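Local coordinates for 2-oxoglutarate (2OG) and Fe(II)-dependent oxygenase superfamily protein (Arabidopsis thaliana, PDB 6KWA) that probably catalyses the irreversible, 2-oxoglutarate-dependent oxidation of the auxin indole-3-acetic acid to inactive 2-oxoindole-3-acetic acid, keeping auxin levels in balance, at residues 45-50 with 110-115; 84-89 with 93-98. One frame throughout, in Å; residues are numbered along the deposited sequence.

Interaction 1 (45-50 with 110-115); sequences KKTVID and EIMVKY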
loop_
_atom_site.group_PDB
_atom_site.type_symbol
_atom_site.label_atom_id
_atom_site.label_comp_id
_atom_site.label_asym_id
_atom_site.label_seq_id
_atom_site.Cartn_x
_atom_site.Cartn_y
_atom_site.Cartn_z
ATOM N N LYS A 45 14.006 -2.866 -3.860
ATOM C CA LYS A 45 13.516 -3.557 -5.046
ATOM C C LYS A 45 14.486 -4.671 -5.512
ATOM O O LYS A 45 14.046 -5.733 -5.968
ATOM C CB LYS A 45 13.264 -2.572 -6.182
ATOM C CG LYS A 45 12.593 -3.221 -7.366
ATOM C CD LYS A 45 12.542 -2.313 -8.578
ATOM C CE LYS A 45 11.945 -3.038 -9.774
ATOM N NZ LYS A 45 12.167 -2.262 -11.032
ATOM N N LYS A 46 15.792 -4.446 -5.384
ATOM C CA LYS A 46 16.756 -5.470 -5.760
ATOM C C LYS A 46 16.641 -6.655 -4.800
ATOM O O LYS A 46 16.695 -7.811 -5.218
ATOM C CB LYS A 46 18.184 -4.922 -5.715
ATOM C CG LYS A 46 18.517 -3.803 -6.696
ATOM C CD LYS A 46 20.012 -3.446 -6.535
ATOM C CE LYS A 46 20.487 -2.422 -7.551
ATOM N NZ LYS A 46 19.935 -1.084 -7.165
ATOM N N THR A 47 16.496 -6.359 -3.510
ATOM C CA THR A 47 16.323 -7.410 -2.501
ATOM C C THR A 47 15.090 -8.249 -2.866
ATOM O O THR A 47 15.121 -9.464 -2.758
ATOM C CB THR A 47 16.174 -6.821 -1.089
ATOM O OG1 THR A 47 17.356 -6.102 -0.754
ATOM C CG2 THR A 47 15.941 -7.890 -0.023
ATOM N N VAL A 48 14.020 -7.576 -3.298
ATOM C CA VAL A 48 12.763 -8.225 -3.656
ATOM C C VAL A 48 12.910 -9.187 -4.835
ATOM O O VAL A 48 12.399 -10.306 -4.814
ATOM C CB VAL A 48 11.673 -7.191 -4.025
ATOM C CG1 VAL A 48 10.532 -7.866 -4.804
ATOM C CG2 VAL A 48 11.140 -6.478 -2.759
ATOM N N ILE A 49 13.568 -8.715 -5.883
ATOM C CA ILE A 49 13.854 -9.559 -7.016
ATOM C C ILE A 49 14.648 -10.769 -6.528
ATOM O O ILE A 49 14.385 -11.903 -6.928
ATOM C CB ILE A 49 14.605 -8.788 -8.100
ATOM C CG1 ILE A 49 13.697 -7.692 -8.659
ATOM C CG2 ILE A 49 15.053 -9.715 -9.200
ATOM C CD1 ILE A 49 14.391 -6.728 -9.636
ATOM N N ASP A 50 15.599 -10.533 -5.636
ATOM C CA ASP A 50 16.409 -11.618 -5.123
ATOM C C ASP A 50 15.637 -12.569 -4.189
ATOM O O ASP A 50 15.833 -13.788 -4.240
ATOM C CB ASP A 50 17.628 -11.081 -4.380
ATOM C CG ASP A 50 18.713 -12.137 -4.240
ATOM O OD1 ASP A 50 19.165 -12.625 -5.299
ATOM O OD2 ASP A 50 19.086 -12.514 -3.105
ATOM N N GLU A 110 19.288 -5.705 6.690
ATOM C CA GLU A 110 19.377 -4.323 7.127
ATOM C C GLU A 110 18.568 -3.384 6.218
ATOM O O GLU A 110 17.975 -2.399 6.687
ATOM C CB GLU A 110 20.837 -3.890 7.158
ATOM C CG GLU A 110 21.474 -4.028 8.532
ATOM C CD GLU A 110 22.794 -3.277 8.634
ATOM O OE1 GLU A 110 23.281 -2.799 7.585
ATOM O OE2 GLU A 110 23.343 -3.166 9.758
ATOM N N ILE A 111 18.536 -3.710 4.930
ATOM C CA ILE A 111 17.729 -2.980 3.961
ATOM C C ILE A 111 16.246 -3.045 4.329
ATOM O O ILE A 111 15.531 -2.043 4.301
ATOM C CB ILE A 111 17.956 -3.519 2.549
ATOM C CG1 ILE A 111 19.396 -3.192 2.124
ATOM C CG2 ILE A 111 16.921 -2.938 1.570
ATOM C CD1 ILE A 111 19.834 -3.887 0.855
ATOM N N MET A 112 15.810 -4.237 4.699
ATOM C CA MET A 112 14.436 -4.498 5.043
ATOM C C MET A 112 14.042 -3.734 6.309
ATOM O O MET A 112 12.962 -3.149 6.403
ATOM C CB MET A 112 14.246 -5.999 5.254
ATOM C CG MET A 112 12.839 -6.482 5.121
ATOM S SD MET A 112 12.605 -7.215 3.509
ATOM C CE MET A 112 14.076 -8.227 3.387
ATOM N N VAL A 113 14.931 -3.753 7.280
ATOM C CA VAL A 113 14.682 -3.127 8.567
ATOM C C VAL A 113 14.547 -1.616 8.410
ATOM O O VAL A 113 13.664 -0.994 9.010
ATOM C CB VAL A 113 15.812 -3.497 9.573
ATOM C CG1 VAL A 113 15.829 -2.561 10.808
ATOM C CG2 VAL A 113 15.657 -4.942 9.982
ATOM N N LYS A 114 15.405 -1.041 7.571
ATOM C CA LYS A 114 15.408 0.392 7.347
ATOM C C LYS A 114 14.252 0.819 6.400
ATOM O O LYS A 114 13.714 1.923 6.530
ATOM C CB LYS A 114 16.775 0.830 6.814
ATOM C CG LYS A 114 17.902 0.718 7.859
ATOM C CD LYS A 114 17.401 1.031 9.296
ATOM C CE LYS A 114 18.341 0.471 10.403
ATOM N NZ LYS A 114 18.092 1.015 11.777
ATOM N N TYR A 115 13.914 -0.021 5.421
ATOM C CA TYR A 115 12.750 0.218 4.570
ATOM C C TYR A 115 11.448 0.186 5.374
ATOM O O TYR A 115 10.599 1.064 5.236
ATOM C CB TYR A 115 12.663 -0.821 3.466
ATOM C CG TYR A 115 11.631 -0.497 2.417
ATOM C CD1 TYR A 115 11.968 0.271 1.311
ATOM C CD2 TYR A 115 10.320 -0.956 2.527
ATOM C CE1 TYR A 115 11.021 0.555 0.324
ATOM C CE2 TYR A 115 9.380 -0.667 1.562
ATOM C CZ TYR A 115 9.734 0.082 0.467
ATOM O OH TYR A 115 8.800 0.364 -0.489
#
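Thr47 meets Ile111 and Met112 where two helices pack together, a small example of how one short side chain can serve two larger neighbours. Its CB leaves the backbone heading for segment 110-115 and divides there into two unlike branches. The hydroxyl branch lies beside the backbone N, anti to the carbonyl carbon (chi1 -61°), which brings OG1 back over its own helix, where it hydrogen-bonds to the carbonyl oxygen of Glu43, one turn earlier. With its polar need met in this way, Thr47 OG1 can rest against hydrocarbon: Ile111 CD1 lies 3.7 Å from it and Ile111 CG2 3.9 Å. The two side chains run alongside one another in opposite senses, and both methyls of Ile111 border the one oxygen. The other branch, Thr47 CG2, touches Met112 CE at 3.9 Å; Met112 starts off to one side, and its bends at chi2 and chi3 swing the terminal methyl back to the threonine.

Segment 45-50 belongs to helix 38-51 of the N-terminal region and segment 110-115 to the long helix 106-133, both packed on the large sheet of the double-stranded beta-helix core of this oxygenase family. No hydrogen bond joins the two segments, and the CA atoms of Thr47 and Ile111 stay 8.0 Å apart, with just 114 Å² buried in all. Around this light touch, Ile111 also reaches Glu43, Met112 packs on Met44 and Leu51, and Val48 and Tyr115 both lie against Ile241 of strand 237-245.

Interaction 2 (84-89 with 93-98); sequences LGLYDM and HAVNTF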
loop_
_atom_site.group_PDB
_atom_site.type_symbol
_atom_site.label_atom_id
_atom_site.label_comp_id
_atom_site.label_asym_id
_atom_site.label_seq_id
_atom_site.Cartn_x
_atom_site.Cartn_y
_atom_site.Cartn_z
ATOM N N LEU A 84 5.096 -12.501 -1.274
ATOM C CA LEU A 84 5.646 -12.770 0.038
ATOM C C LEU A 84 5.249 -11.622 0.962
ATOM O O LEU A 84 4.975 -10.507 0.505
ATOM C CB LEU A 84 7.181 -12.899 0.001
ATOM C CG LEU A 84 7.858 -14.059 -0.729
ATOM C CD1 LEU A 84 9.158 -13.625 -1.373
ATOM C CD2 LEU A 84 8.141 -15.139 0.307
ATOM N N GLY A 85 5.228 -11.865 2.264
ATOM C CA GLY A 85 4.953 -10.760 3.153
ATOM C C GLY A 85 5.001 -11.058 4.620
ATOM O O GLY A 85 5.178 -12.203 5.050
ATOM N N LEU A 86 4.822 -10.008 5.409
ATOM C CA LEU A 86 4.929 -10.148 6.848
ATOM C C LEU A 86 3.943 -9.213 7.498
ATOM O O LEU A 86 3.659 -8.123 6.991
ATOM C CB LEU A 86 6.366 -9.883 7.326
ATOM C CG LEU A 86 6.993 -8.493 7.298
ATOM C CD1 LEU A 86 6.884 -7.814 8.632
ATOM C CD2 LEU A 86 8.420 -8.528 6.865
ATOM N N TYR A 87 3.372 -9.711 8.584
ATOM C CA TYR A 87 2.443 -8.988 9.403
ATOM C C TYR A 87 3.185 -8.236 10.515
ATOM O O TYR A 87 4.207 -8.707 11.031
ATOM C CB TYR A 87 1.433 -9.979 9.972
ATOM C CG TYR A 87 0.487 -9.390 10.967
ATOM C CD1 TYR A 87 -0.651 -8.736 10.543
ATOM C CD2 TYR A 87 0.732 -9.478 12.331
ATOM C CE1 TYR A 87 -1.531 -8.192 11.444
ATOM C CE2 TYR A 87 -0.143 -8.928 13.244
ATOM C CZ TYR A 87 -1.278 -8.290 12.795
ATOM O OH TYR A 87 -2.154 -7.740 13.704
ATOM N N ASP A 88 2.643 -7.085 10.898
ATOM C CA ASP A 88 3.189 -6.255 11.975
ATOM C C ASP A 88 4.563 -5.745 11.591
ATOM O O ASP A 88 5.539 -5.950 12.309
ATOM C CB ASP A 88 3.226 -7.047 13.283
ATOM C CG ASP A 88 3.419 -6.164 14.505
ATOM O OD1 ASP A 88 3.044 -4.981 14.473
ATOM O OD2 ASP A 88 3.922 -6.670 15.521
ATOM N N MET A 89 4.628 -5.032 10.467
ATOM C CA MET A 89 5.916 -4.633 9.912
ATOM C C MET A 89 6.562 -3.541 10.748
ATOM O O MET A 89 7.743 -3.215 10.562
ATOM C CB MET A 89 5.764 -4.203 8.447
ATOM C CG MET A 89 5.245 -2.805 8.203
ATOM S SD MET A 89 5.082 -2.463 6.425
ATOM C CE MET A 89 6.784 -2.069 6.024
ATOM N N HIS A 93 10.904 -7.524 15.411
ATOM C CA HIS A 93 10.935 -8.968 15.537
ATOM C C HIS A 93 10.245 -9.625 14.330
ATOM O O HIS A 93 10.756 -10.598 13.760
ATOM C CB HIS A 93 10.267 -9.403 16.842
ATOM C CG HIS A 93 10.196 -10.890 17.023
ATOM N ND1 HIS A 93 11.321 -11.675 17.181
ATOM C CD2 HIS A 93 9.139 -11.733 17.103
ATOM C CE1 HIS A 93 10.960 -12.937 17.331
ATOM N NE2 HIS A 93 9.640 -13.001 17.293
ATOM N N ALA A 94 9.102 -9.079 13.921
ATOM C CA ALA A 94 8.393 -9.606 12.761
ATOM C C ALA A 94 9.265 -9.480 11.511
ATOM O O ALA A 94 9.341 -10.396 10.701
ATOM C CB ALA A 94 7.061 -8.891 12.567
ATOM N N VAL A 95 9.928 -8.342 11.367
ATOM C CA VAL A 95 10.785 -8.114 10.224
ATOM C C VAL A 95 11.959 -9.117 10.234
ATOM O O VAL A 95 12.294 -9.700 9.204
ATOM C CB VAL A 95 11.278 -6.661 10.200
ATOM C CG1 VAL A 95 12.118 -6.405 8.962
ATOM C CG2 VAL A 95 10.082 -5.728 10.226
ATOM N N ASN A 96 12.564 -9.346 11.398
ATOM C CA ASN A 96 13.660 -10.318 11.467
ATOM C C ASN A 96 13.212 -11.767 11.260
ATOM O O ASN A 96 13.918 -12.569 10.651
ATOM C CB ASN A 96 14.398 -10.203 12.797
ATOM C CG ASN A 96 15.413 -9.110 12.775
ATOM O OD1 ASN A 96 16.175 -8.985 11.810
ATOM N ND2 ASN A 96 15.442 -8.298 13.826
ATOM N N THR A 97 12.041 -12.095 11.771
ATOM C CA THR A 97 11.482 -13.413 11.563
ATOM C C THR A 97 11.340 -13.722 10.083
ATOM O O THR A 97 11.702 -14.808 9.627
ATOM C CB THR A 97 10.133 -13.511 12.237
ATOM O OG1 THR A 97 10.328 -13.347 13.646
ATOM C CG2 THR A 97 9.449 -14.857 11.923
ATOM N N PHE A 98 10.803 -12.751 9.349
ATOM C CA PHE A 98 10.671 -12.823 7.915
ATOM C C PHE A 98 12.052 -13.020 7.265
ATOM O O PHE A 98 12.225 -13.854 6.385
ATOM C CB PHE A 98 9.988 -11.556 7.415
ATOM C CG PHE A 98 9.826 -11.485 5.931
ATOM C CD1 PHE A 98 8.745 -12.096 5.310
ATOM C CD2 PHE A 98 10.729 -10.777 5.153
ATOM C CE1 PHE A 98 8.587 -12.025 3.930
ATOM C CE2 PHE A 98 10.572 -10.704 3.773
ATOM C CZ PHE A 98 9.498 -11.325 3.167
#
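Leu86 and Phe98 are brought together by two contrasting first torsions. In Leu86, CG sits between the backbone N and the carbonyl carbon (chi1 70°), while in Phe98 the ring carbon CG is anti to the backbone N (chi1 178°), and the two side chains cross at about a right angle. Leu86 CD2 approaches the ring obliquely at its root, 3.4 Å from Phe98 CG, and CB of the same leucine lies 3.8 Å from Phe98 CD1. The other methyl, Leu86 CD1, turns along the helix and touches Ala94 CB and Val95 CG2, each at 4.1 Å. Leu84 comes to the ring differently, its CB standing at the edge, near the ring plane, 4.2 Å from Phe98 CZ. Gly85 contributes its carbonyl oxygen, which lies obliquely beside the ring and is hydrogen-bonded to Asn62. Were Phe98 an alanine, Leu86 CD2 would probably lose its aromatic support and a gap would open beside Leu84 and Gly85.

Beyond the strand, the chain turns back through Asp88, whose positive phi marks the bend, and methyl groups of the helix pack against the turn. Ala94 CB faces two backbone oxygens there, 3.2 Å from Tyr87 O and 3.3 Å from Asp88 O, and Val95 CG2 meets Met89 O at 3.4 Å. Strand 84-87 and helix 93-98 run roughly antiparallel, their axes at 151°. Strand 81-87 is an outermost strand of the major sheet of the double-stranded beta-helix core, bonded through Leu84 and Leu86 to Ile151 and Phe149 of strand 147-155, and helix 92-101 packs between it and Met112 and Val113 of helix 106-133.

How the interactions relate
From the N terminus, after two strands and a helix, the chain forms helix 38-51, passes through strand 81-87, turns sharply into helix 92-101 and then enters helix 106-133. Interaction 2 closes the short loop between strand and helix, with three residues separating its segments; interaction 1 closes a far longer one of 59 residues, and the first loop is nested wholly inside the second. Their centres lie 12 Å apart, and the two touch directly: Met112 CG packs 3.9 Å from Val95 CG1, while Met112 SD lies 4.0 Å from Phe98 CE2. Met112 thus links both contacts, tying helix 38-51 to the edge of the core sheet through two successive helices.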